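Long-range contacts in sugar ABC transporter substrate-binding protein, BlMnBP1 (Bifidobacterium animalis subsp. lactis ATCC 27673, PDB 6I5R), which binds mannobiose and probably hands manno-oligosaccharides to the membrane components of an ABC transporter: residues 190-195 and 261-266; 198-203 and 410-415; 267-272 and 287-292. One frame throughout, in Å; residues are numbered along the deposited sequence.

Contact 1. Residues 190-195 and 261-266; sequences LYTNFV and STTDWE. With BMA (beta-D-mannopyranose), chain B.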
loop_
_atom_site.group_PDB
_atom_site.type_symbol
_atom_site.label_atom_id
_atom_site.label_comp_id
_atom_site.label_asym_id
_atom_site.label_seq_id
_atom_site.Cartn_x
_atom_site.Cartn_y
_atom_site.Cartn_z
ATOM N N LEU A 190 7.846 -10.052 16.197
ATOM C CA LEU A 190 7.602 -9.242 15.009
ATOM C C LEU A 190 8.525 -9.740 13.911
ATOM O O LEU A 190 9.748 -9.713 14.066
ATOM C CB LEU A 190 7.826 -7.754 15.299
ATOM C CG LEU A 190 7.472 -6.747 14.191
ATOM C CD1 LEU A 190 7.055 -5.392 14.720
ATOM C CD2 LEU A 190 8.687 -6.589 13.260
ATOM N N TYR A 191 7.943 -10.198 12.807
ATOM C CA TYR A 191 8.712 -10.719 11.690
ATOM C C TYR A 191 8.882 -9.597 10.689
ATOM O O TYR A 191 7.893 -8.997 10.265
ATOM C CB TYR A 191 7.999 -11.905 11.052
ATOM C CG TYR A 191 8.828 -12.721 10.113
ATOM C CD1 TYR A 191 9.650 -13.720 10.581
ATOM C CD2 TYR A 191 8.755 -12.521 8.748
ATOM C CE1 TYR A 191 10.399 -14.495 9.719
ATOM C CE2 TYR A 191 9.489 -13.292 7.884
ATOM C CZ TYR A 191 10.321 -14.277 8.368
ATOM O OH TYR A 191 11.049 -15.065 7.505
ATOM N N THR A 192 10.124 -9.301 10.324
ATOM C CA THR A 192 10.350 -8.085 9.576
ATOM C C THR A 192 10.131 -8.251 8.080
ATOM O O THR A 192 9.869 -7.256 7.422
ATOM C CB THR A 192 11.780 -7.556 9.739
ATOM O OG1 THR A 192 12.694 -8.537 9.224
ATOM C CG2 THR A 192 12.099 -7.245 11.164
ATOM N N ASN A 193 10.247 -9.472 7.543
ATOM C CA ASN A 193 10.302 -9.695 6.094
ATOM C C ASN A 193 11.310 -8.746 5.457
ATOM O O ASN A 193 11.090 -8.197 4.378
ATOM C CB ASN A 193 8.926 -9.557 5.449
ATOM C CG ASN A 193 8.177 -10.882 5.413
ATOM O OD1 ASN A 193 8.693 -11.861 4.891
ATOM N ND2 ASN A 193 6.979 -10.921 6.002
ATOM N N PHE A 194 12.442 -8.599 6.135
ATOM C CA PHE A 194 13.535 -7.755 5.670
ATOM C C PHE A 194 13.836 -7.975 4.190
ATOM O O PHE A 194 14.121 -7.023 3.461
ATOM C CB PHE A 194 14.770 -8.059 6.544
ATOM C CG PHE A 194 16.030 -7.394 6.102
ATOM C CD1 PHE A 194 16.853 -7.995 5.143
ATOM C CD2 PHE A 194 16.436 -6.201 6.672
ATOM C CE1 PHE A 194 18.028 -7.386 4.748
ATOM C CE2 PHE A 194 17.613 -5.593 6.276
ATOM C CZ PHE A 194 18.408 -6.201 5.304
ATOM N N VAL A 195 13.756 -9.221 3.719
ATOM C CA VAL A 195 14.288 -9.493 2.388
ATOM C C VAL A 195 13.403 -8.879 1.305
ATOM O O VAL A 195 13.885 -8.570 0.213
ATOM C CB VAL A 195 14.481 -11.009 2.165
ATOM C CG1 VAL A 195 14.551 -11.383 0.666
ATOM C CG2 VAL A 195 15.747 -11.484 2.870
ATOM N N SER A 261 18.517 -11.489 7.361
ATOM C CA SER A 261 19.000 -11.556 5.985
ATOM C C SER A 261 18.400 -12.726 5.222
ATOM O O SER A 261 18.557 -12.798 3.998
ATOM C CB SER A 261 20.532 -11.646 5.953
ATOM O OG SER A 261 20.954 -12.931 6.362
ATOM N N THR A 262 17.683 -13.615 5.895
ATOM C CA THR A 262 17.136 -14.781 5.234
ATOM C C THR A 262 15.644 -14.952 5.512
ATOM O O THR A 262 15.127 -16.064 5.438
ATOM C CB THR A 262 17.905 -16.041 5.647
ATOM O OG1 THR A 262 17.671 -16.320 7.029
ATOM C CG2 THR A 262 19.384 -15.876 5.440
ATOM N N THR A 263 14.923 -13.868 5.796
ATOM C CA THR A 263 13.479 -14.002 5.916
ATOM C C THR A 263 12.872 -14.485 4.605
ATOM O O THR A 263 13.442 -14.316 3.518
ATOM C CB THR A 263 12.816 -12.681 6.300
ATOM O OG1 THR A 263 13.048 -11.689 5.303
ATOM C CG2 THR A 263 13.342 -12.221 7.645
ATOM N N ASP A 264 11.672 -15.055 4.704
ATOM C CA ASP A 264 10.979 -15.543 3.521
ATOM C C ASP A 264 9.491 -15.222 3.580
ATOM O O ASP A 264 8.768 -15.716 4.449
ATOM C CB ASP A 264 11.191 -17.042 3.347
ATOM C CG ASP A 264 10.485 -17.568 2.132
ATOM O OD1 ASP A 264 10.903 -17.213 0.998
ATOM O OD2 ASP A 264 9.485 -18.287 2.308
ATOM N N TRP A 265 9.037 -14.450 2.594
ATOM C CA TRP A 265 7.680 -13.916 2.594
ATOM C C TRP A 265 6.629 -15.016 2.523
ATOM O O TRP A 265 5.689 -15.039 3.331
ATOM C CB TRP A 265 7.538 -12.943 1.424
ATOM C CG TRP A 265 6.143 -12.611 1.086
ATOM C CD1 TRP A 265 5.541 -12.833 -0.102
ATOM C CD2 TRP A 265 5.140 -12.038 1.947
ATOM N NE1 TRP A 265 4.243 -12.409 -0.065
ATOM C CE2 TRP A 265 3.971 -11.905 1.181
ATOM C CE3 TRP A 265 5.127 -11.601 3.279
ATOM C CZ2 TRP A 265 2.778 -11.367 1.693
ATOM C CZ3 TRP A 265 3.927 -11.046 3.795
ATOM C CH2 TRP A 265 2.776 -10.944 2.996
ATOM N N GLU A 266 6.772 -15.943 1.576
ATOM C CA GLU A 266 5.708 -16.907 1.316
ATOM C C GLU A 266 5.513 -17.844 2.490
ATOM O O GLU A 266 4.377 -18.172 2.837
ATOM C CB GLU A 266 6.011 -17.707 0.055
ATOM C CG GLU A 266 5.873 -16.896 -1.214
ATOM C CD GLU A 266 4.447 -16.448 -1.482
ATOM O OE1 GLU A 266 3.532 -16.899 -0.773
ATOM O OE2 GLU A 266 4.223 -15.671 -2.428
HETATM C C1 BMA B . 2.524 -12.613 -3.627
HETATM C C2 BMA B . 1.354 -11.906 -2.897
HETATM C C3 BMA B . 1.483 -10.399 -3.083
HETATM C C4 BMA B . 2.898 -9.937 -2.845
HETATM C C5 BMA B . 3.900 -10.787 -3.638
HETATM C C6 BMA B . 5.321 -10.320 -3.440
HETATM O O1 BMA B . 2.382 -13.944 -3.248
HETATM O O2 BMA B . 1.512 -12.167 -1.466
HETATM O O3 BMA B . 0.613 -9.702 -2.260
HETATM O O4 BMA B . 3.046 -8.575 -3.249
HETATM O O5 BMA B . 3.758 -12.141 -3.239
HETATM O O6 BMA B . 6.073 -10.898 -4.513
HETATM O O HOH W 1 9.474 -17.331 6.999
HETATM O O HOH W 2 10.998 -11.668 3.452
#

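Contact 2. Residues 198-203 and 410-415; sequences WAMGAW and KIQDIV. With BMA (beta-D-mannopyranose), chain C; BMA (beta-D-mannopyranose), chain B.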
loop_
_atom_site.group_PDB
_atom_site.type_symbol
_atom_site.label_atom_id
_atom_site.label_comp_id
_atom_site.label_asym_id
_atom_site.label_seq_id
_atom_site.Cartn_x
_atom_site.Cartn_y
_atom_site.Cartn_z
ATOM N N TRP A 198 9.512 -4.346 -0.585
ATOM C CA TRP A 198 8.219 -3.697 -0.449
ATOM C C TRP A 198 7.702 -3.871 0.977
ATOM O O TRP A 198 6.992 -3.001 1.482
ATOM C CB TRP A 198 7.210 -4.257 -1.450
ATOM C CG TRP A 198 7.042 -5.711 -1.322
ATOM C CD1 TRP A 198 7.672 -6.672 -2.052
ATOM C CD2 TRP A 198 6.208 -6.399 -0.381
ATOM N NE1 TRP A 198 7.274 -7.912 -1.619
ATOM C CE2 TRP A 198 6.390 -7.767 -0.583
ATOM C CE3 TRP A 198 5.335 -5.981 0.627
ATOM C CZ2 TRP A 198 5.716 -8.729 0.171
ATOM C CZ3 TRP A 198 4.678 -6.927 1.363
ATOM C CH2 TRP A 198 4.878 -8.284 1.141
ATOM N N ALA A 199 8.072 -4.971 1.642
ATOM C CA ALA A 199 7.603 -5.156 3.012
ATOM C C ALA A 199 8.296 -4.178 3.967
ATOM O O ALA A 199 7.702 -3.716 4.950
ATOM C CB ALA A 199 7.839 -6.592 3.463
ATOM N N MET A 200 9.575 -3.875 3.670
ATOM C CA MET A 200 10.259 -2.878 4.480
ATOM C C MET A 200 9.762 -1.456 4.171
ATOM O O MET A 200 9.563 -0.640 5.087
ATOM C CB MET A 200 11.761 -2.972 4.282
ATOM C CG MET A 200 12.347 -4.265 4.824
ATOM S SD MET A 200 13.064 -4.023 6.467
ATOM C CE MET A 200 11.621 -4.158 7.542
ATOM N N GLY A 201 9.542 -1.197 2.873
ATOM C CA GLY A 201 9.028 0.107 2.479
ATOM C C GLY A 201 7.649 0.407 3.049
ATOM O O GLY A 201 7.266 1.576 3.160
ATOM N N ALA A 202 6.874 -0.635 3.366
ATOM C CA ALA A 202 5.536 -0.469 3.930
ATOM C C ALA A 202 5.540 0.342 5.215
ATOM O O ALA A 202 4.528 0.973 5.548
ATOM C CB ALA A 202 4.910 -1.850 4.173
ATOM N N TRP A 203 6.667 0.374 5.935
ATOM C CA TRP A 203 6.695 1.170 7.152
ATOM C C TRP A 203 6.417 2.644 6.879
ATOM O O TRP A 203 5.932 3.349 7.770
ATOM C CB TRP A 203 8.037 0.979 7.860
ATOM C CG TRP A 203 8.085 -0.327 8.575
ATOM C CD1 TRP A 203 8.331 -1.551 8.030
ATOM C CD2 TRP A 203 7.839 -0.541 9.969
ATOM N NE1 TRP A 203 8.274 -2.526 9.013
ATOM C CE2 TRP A 203 7.972 -1.924 10.209
ATOM C CE3 TRP A 203 7.517 0.305 11.041
ATOM C CZ2 TRP A 203 7.788 -2.481 11.480
ATOM C CZ3 TRP A 203 7.349 -0.251 12.297
ATOM C CH2 TRP A 203 7.472 -1.631 12.501
ATOM N N LYS A 410 16.161 2.145 2.809
ATOM C CA LYS A 410 16.454 2.926 4.006
ATOM C C LYS A 410 15.893 2.249 5.257
ATOM O O LYS A 410 16.417 2.422 6.359
ATOM C CB LYS A 410 15.887 4.337 3.858
ATOM C CG LYS A 410 14.353 4.395 3.773
ATOM C CD LYS A 410 13.833 5.834 3.803
ATOM C CE LYS A 410 12.316 5.914 3.813
ATOM N NZ LYS A 410 11.663 5.425 2.579
ATOM N N ILE A 411 14.813 1.494 5.100
ATOM C CA ILE A 411 14.212 0.786 6.222
ATOM C C ILE A 411 15.037 -0.448 6.557
ATOM O O ILE A 411 15.178 -0.822 7.723
ATOM C CB ILE A 411 12.759 0.395 5.877
ATOM C CG1 ILE A 411 11.976 1.588 5.378
ATOM C CG2 ILE A 411 12.037 -0.252 7.066
ATOM C CD1 ILE A 411 11.868 2.722 6.358
ATOM N N GLN A 412 15.573 -1.112 5.531
ATOM C CA GLN A 412 16.527 -2.183 5.768
ATOM C C GLN A 412 17.705 -1.667 6.587
ATOM O O GLN A 412 18.187 -2.356 7.486
ATOM C CB GLN A 412 16.972 -2.793 4.431
ATOM C CG GLN A 412 15.870 -3.631 3.793
ATOM C CD GLN A 412 16.178 -4.110 2.384
ATOM O OE1 GLN A 412 16.962 -3.492 1.661
ATOM N NE2 GLN A 412 15.542 -5.219 1.986
ATOM N N ASP A 413 18.132 -0.423 6.331
ATOM C CA ASP A 413 19.239 0.149 7.083
ATOM C C ASP A 413 18.870 0.318 8.549
ATOM O O ASP A 413 19.696 0.084 9.435
ATOM C CB ASP A 413 19.655 1.489 6.474
ATOM C CG ASP A 413 20.944 2.022 7.068
ATOM O OD1 ASP A 413 21.888 1.222 7.162
ATOM O OD2 ASP A 413 21.004 3.246 7.393
ATOM N N ILE A 414 17.619 0.684 8.834
ATOM C CA ILE A 414 17.183 0.727 10.226
ATOM C C ILE A 414 17.405 -0.632 10.883
ATOM O O ILE A 414 17.951 -0.729 11.989
ATOM C CB ILE A 414 15.710 1.161 10.334
ATOM C CG1 ILE A 414 15.536 2.594 9.843
ATOM C CG2 ILE A 414 15.248 1.054 11.786
ATOM C CD1 ILE A 414 14.111 3.093 9.801
ATOM N N VAL A 415 16.958 -1.694 10.221
ATOM C CA VAL A 415 17.105 -3.040 10.775
ATOM C C VAL A 415 18.576 -3.370 10.967
ATOM O O VAL A 415 18.987 -3.916 11.996
ATOM C CB VAL A 415 16.420 -4.072 9.859
ATOM C CG1 VAL A 415 16.708 -5.520 10.322
ATOM C CG2 VAL A 415 14.930 -3.816 9.778
HETATM C C1 BMA C . 2.591 -7.557 -2.399
HETATM C C2 BMA C . 3.537 -6.365 -2.737
HETATM C C3 BMA C . 3.047 -5.157 -2.002
HETATM C C4 BMA C . 1.545 -4.961 -2.178
HETATM C C5 BMA C . 0.778 -6.222 -1.779
HETATM C C6 BMA C . -0.712 -6.076 -2.020
HETATM O O2 BMA C . 3.437 -6.004 -4.113
HETATM O O3 BMA C . 3.718 -3.958 -2.403
HETATM O O4 BMA C . 1.150 -3.908 -1.338
HETATM O O5 BMA C . 1.253 -7.300 -2.602
HETATM O O6 BMA C . -0.983 -5.920 -3.423
HETATM C C1 BMA B . 2.524 -12.613 -3.627
HETATM C C2 BMA B . 1.354 -11.906 -2.897
HETATM C C3 BMA B . 1.483 -10.399 -3.083
HETATM C C4 BMA B . 2.898 -9.937 -2.845
HETATM C C5 BMA B . 3.900 -10.787 -3.638
HETATM C C6 BMA B . 5.321 -10.320 -3.440
HETATM O O1 BMA B . 2.382 -13.944 -3.248
HETATM O O2 BMA B . 1.512 -12.167 -1.466
HETATM O O3 BMA B . 0.613 -9.702 -2.260
HETATM O O4 BMA B . 3.046 -8.575 -3.249
HETATM O O5 BMA B . 3.758 -12.141 -3.239
HETATM O O6 BMA B . 6.073 -10.898 -4.513
#

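Contact 3. Residues 267-272 and 287-292; sequences SSKGKM and VPQMKQ. With BMA (beta-D-mannopyranose), chain B.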
loop_
_atom_site.group_PDB
_atom_site.type_symbol
_atom_site.label_atom_id
_atom_site.label_comp_id
_atom_site.label_asym_id
_atom_site.label_seq_id
_atom_site.Cartn_x
_atom_site.Cartn_y
_atom_site.Cartn_z
ATOM N N SER A 267 6.608 -18.298 3.100
ATOM C CA SER A 267 6.477 -19.142 4.288
ATOM C C SER A 267 6.014 -18.340 5.492
ATOM O O SER A 267 5.409 -18.916 6.404
ATOM C CB SER A 267 7.796 -19.862 4.616
ATOM O OG SER A 267 8.910 -18.993 4.673
ATOM N N SER A 268 6.273 -17.028 5.520
ATOM C CA SER A 268 5.824 -16.239 6.668
ATOM C C SER A 268 4.305 -16.262 6.787
ATOM O O SER A 268 3.770 -16.167 7.895
ATOM C CB SER A 268 6.348 -14.798 6.573
ATOM O OG SER A 268 5.543 -13.962 5.776
ATOM N N LYS A 269 3.591 -16.401 5.663
ATOM C CA LYS A 269 2.141 -16.497 5.725
ATOM C C LYS A 269 1.721 -17.704 6.553
ATOM O O LYS A 269 0.930 -17.591 7.495
ATOM C CB LYS A 269 1.550 -16.593 4.307
ATOM C CG LYS A 269 1.677 -15.321 3.470
ATOM C CD LYS A 269 1.307 -15.633 2.045
ATOM C CE LYS A 269 1.755 -14.511 1.100
ATOM N NZ LYS A 269 1.447 -14.860 -0.334
ATOM N N GLY A 270 2.253 -18.873 6.219
ATOM C CA GLY A 270 1.883 -20.065 6.954
ATOM C C GLY A 270 2.299 -19.979 8.410
ATOM O O GLY A 270 1.591 -20.458 9.301
ATOM N N LYS A 271 3.448 -19.360 8.668
ATOM C CA LYS A 271 3.931 -19.249 10.040
ATOM C C LYS A 271 3.009 -18.380 10.893
ATOM O O LYS A 271 2.763 -18.708 12.053
ATOM C CB LYS A 271 5.349 -18.681 10.053
ATOM C CG LYS A 271 6.412 -19.615 9.507
ATOM C CD LYS A 271 7.778 -19.014 9.761
ATOM C CE LYS A 271 8.881 -19.787 9.135
ATOM N NZ LYS A 271 10.100 -18.971 9.172
ATOM N N MET A 272 2.511 -17.262 10.346
ATOM C CA MET A 272 1.523 -16.446 11.050
ATOM C C MET A 272 0.276 -17.267 11.359
ATOM O O MET A 272 -0.232 -17.265 12.492
ATOM C CB MET A 272 1.171 -15.221 10.199
ATOM C CG MET A 272 -0.158 -14.536 10.544
ATOM S SD MET A 272 -0.052 -13.653 12.094
ATOM C CE MET A 272 0.964 -12.297 11.544
ATOM N N VAL A 287 -4.473 -9.655 5.355
ATOM C CA VAL A 287 -5.294 -10.494 6.229
ATOM C C VAL A 287 -5.806 -11.733 5.521
ATOM O O VAL A 287 -5.570 -12.848 6.026
ATOM C CB VAL A 287 -6.441 -9.634 6.836
ATOM C CG1 VAL A 287 -7.357 -10.495 7.676
ATOM C CG2 VAL A 287 -5.865 -8.517 7.673
ATOM N N PRO A 288 -6.470 -11.647 4.361
ATOM C CA PRO A 288 -6.928 -12.889 3.712
ATOM C C PRO A 288 -5.786 -13.813 3.311
ATOM O O PRO A 288 -5.945 -15.037 3.320
ATOM C CB PRO A 288 -7.706 -12.378 2.484
ATOM C CG PRO A 288 -7.110 -11.035 2.178
ATOM C CD PRO A 288 -6.845 -10.451 3.577
ATOM N N GLN A 289 -4.631 -13.264 2.949
ATOM C CA GLN A 289 -3.512 -14.114 2.557
ATOM C C GLN A 289 -2.966 -14.896 3.742
ATOM O O GLN A 289 -2.506 -16.038 3.588
ATOM C CB GLN A 289 -2.414 -13.259 1.941
ATOM C CG GLN A 289 -2.791 -12.591 0.648
ATOM C CD GLN A 289 -1.629 -11.879 -0.031
ATOM O OE1 GLN A 289 -0.475 -12.250 0.122
ATOM N NE2 GLN A 289 -1.945 -10.839 -0.766
ATOM N N MET A 290 -2.906 -14.261 4.916
ATOM C CA MET A 290 -2.548 -14.988 6.129
ATOM C C MET A 290 -3.615 -16.018 6.493
ATOM O O MET A 290 -3.295 -17.124 6.925
ATOM C CB MET A 290 -2.362 -14.019 7.294
ATOM C CG MET A 290 -1.342 -12.897 7.072
ATOM S SD MET A 290 0.290 -13.538 6.808
ATOM C CE MET A 290 1.127 -12.119 6.058
ATOM N N LYS A 291 -4.886 -15.678 6.317
ATOM C CA LYS A 291 -5.938 -16.580 6.773
ATOM C C LYS A 291 -5.996 -17.816 5.897
ATOM O O LYS A 291 -6.307 -18.915 6.380
ATOM C CB LYS A 291 -7.288 -15.878 6.745
ATOM C CG LYS A 291 -7.528 -14.862 7.845
ATOM C CD LYS A 291 -8.904 -14.271 7.708
ATOM C CE LYS A 291 -9.174 -13.358 8.889
ATOM N NZ LYS A 291 -8.906 -14.011 10.190
ATOM N N GLN A 292 -5.773 -17.634 4.596
ATOM C CA GLN A 292 -5.769 -18.718 3.622
ATOM C C GLN A 292 -4.530 -19.588 3.735
ATOM O O GLN A 292 -4.486 -20.655 3.125
ATOM C CB GLN A 292 -5.853 -18.137 2.217
ATOM C CG GLN A 292 -7.172 -17.501 1.885
ATOM C CD GLN A 292 -7.084 -16.528 0.696
ATOM O OE1 GLN A 292 -5.979 -16.263 0.126
ATOM N NE2 GLN A 292 -8.256 -16.002 0.280
HETATM C C1 BMA B . 2.524 -12.613 -3.627
HETATM C C2 BMA B . 1.354 -11.906 -2.897
HETATM C C3 BMA B . 1.483 -10.399 -3.083
HETATM C C4 BMA B . 2.898 -9.937 -2.845
HETATM C C5 BMA B . 3.900 -10.787 -3.638
HETATM C C6 BMA B . 5.321 -10.320 -3.440
HETATM O O1 BMA B . 2.382 -13.944 -3.248
HETATM O O2 BMA B . 1.512 -12.167 -1.466
HETATM O O3 BMA B . 0.613 -9.702 -2.260
HETATM O O4 BMA B . 3.046 -8.575 -3.249
HETATM O O5 BMA B . 3.758 -12.141 -3.239
HETATM O O6 BMA B . 6.073 -10.898 -4.513
#

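Contact 1. Residues 190-195 and 261-266
N193 and T263 bring the two backbones nearest, CA to CA at 5.4 Å. The end-to-end directions of the touching parts differ by 105°. Segment 190-195 is the loop that leads from strand 188-190 to helix 197-201 in this periplasmic-binding-protein fold. It holds an ST turn, in which T192 OG1 accepts F194 N, and the same hydroxyl is hydrogen-bonded to E257. Segment 261-266 runs into helix 265-273, with D264 at the N-cap. Its side chain caps a backbone N just after 261-266, and its OD2 is hydrogen-bonded to S267 OG.

T263 fills the middle of the contact. Its OG1 lies between the backbone N and the carbonyl carbon (chi1 61°), where V195 N donates to it at 3.0 Å. Water 2 links T263 OG1, at 2.8 Å, to N193 OD1. Y191 and T263 lie alongside in opposite senses, Y191 CZ being 3.6 Å from T263 CB. Y191 OH accepts D264 N at 2.9 Å in a nearly straight bond at the ring edge. Water 1 bonds the same hydroxyl at 2.8 Å and donates to D264 O. A phenylalanine in place of Y191 would probably leave D264 N and water 1 without their hydroxyl mate, just where the chain enters the helix.

Nearer the sugar, the N193 amide meets the edge of the W265 ring, the planes 68° apart. N193 ND2 is 3.4 Å from W265 CE3. W265 also meets W198 edge-to-face. E266 OE2 accepts O1 of the chain B mannose, and W265 NE1 donates to O2 of the same mannose at 3.1 Å.

Contact 2. Residues 198-203 and 410-415
Q412, whose CG packs on M200 CG, has its amide nitrogen gripped by two oxygens from just before helix segment 198-203. F194 O accepts Q412 NE2, and D197 OD1 takes a weak second bond. Q412 is extended beyond CG, and its amide lies near the start of helix 197-201.

The rest of the contact is apolar. M200 CG lies anti to the carbonyl carbon (chi1 -67°), and the chain then bends at chi2 and chi3. The bend lays M200 SD 3.8 Å from V415 CG2, the two side chains crossing at about a right angle. M200 CE ends 4.0 Å from both I411 CG2 and V415 CG2. I411 also sits on the backbone: its CG2 is 3.2 Å from M200 O, a carbonyl that accepts W203 N. W203 adds its CD1, 4.0 Å from I411 CG2, with the methyl oblique to the ring.

W198 leaves the same helix toward the glycan pocket. Mannose C2 of chain C sits over the centre of one ring face, 3.6 Å from W198 CD2. A199 CB lies against the opposite face, offset toward the rim. This is the aromatic platform common in sugar-binding sites. W198 NE1 donates to E196 OE1.

The contact is buried. I411 touches Y244 and L247 of helix 239-252 and W432 of helix 425-443; W203 also meets L247. W198 and W203 reach L282 and V281 of strand 277-283.

Contact 3. Residues 267-272 and 287-292
M290 packs its sulfur into helix 265-273, against K269 and M272. The helix segments 267-272 and 287-291 cross at -74°, their axes 8.7 Å apart. This is the tight part. M290 SD is 3.7 Å from K269 CA and 3.9 Å from M272 CB. M290 crosses both side chains at about a right angle. The bend at chi2 (-62°) sets SD against K269 and M272; CE then runs on and ends near K269 CG. M280 and L282 of strand 277-283 and I300 of strand 300-304 also pack on M290.

The outer faces of both helices are partly exposed. The polar end is looser in its direct pairing: K269 NZ gives Q289 OE1 only a weak 3.3 Å bond. The sugar joins them more firmly. Mannose O2 of chain B accepts K269 NZ at 2.9 Å and donates to Q289 OE1 at 2.5 Å. Q289 NE2 donates to O3 of the same mannose at 3.2 Å. K269 NZ also makes a salt bridge with E266 OE1, which probably steadies its charge. Two crossing helices thus send an extended lysine and an extended glutamine, converging at their ends, into the mannobiose pocket of a solute-binding protein.

Overall arrangement
Contacts 1 and 3 share helix 265-273: contact 1 sets the approach to its first turn, and contact 3 packs its body. Contact 2 shares none of these elements but touches contact 1, where F194 packs on M200 and V415. Contacts 2 and 3 are both buried between helices; contact 2 is mainly apolar, while contact 3 joins methionine packing to a polar end. Contact 1 is partly exposed, and hydroxyls, backbone amides and waters hold its loops. All three reach the mannose of chain B. Contact 2 offers an aromatic face, while contacts 1 and 3 give hydrogen bonds to it. Contacts 2 and 3 do not touch, their centres being about 20 Å apart, but contact 1 touches both.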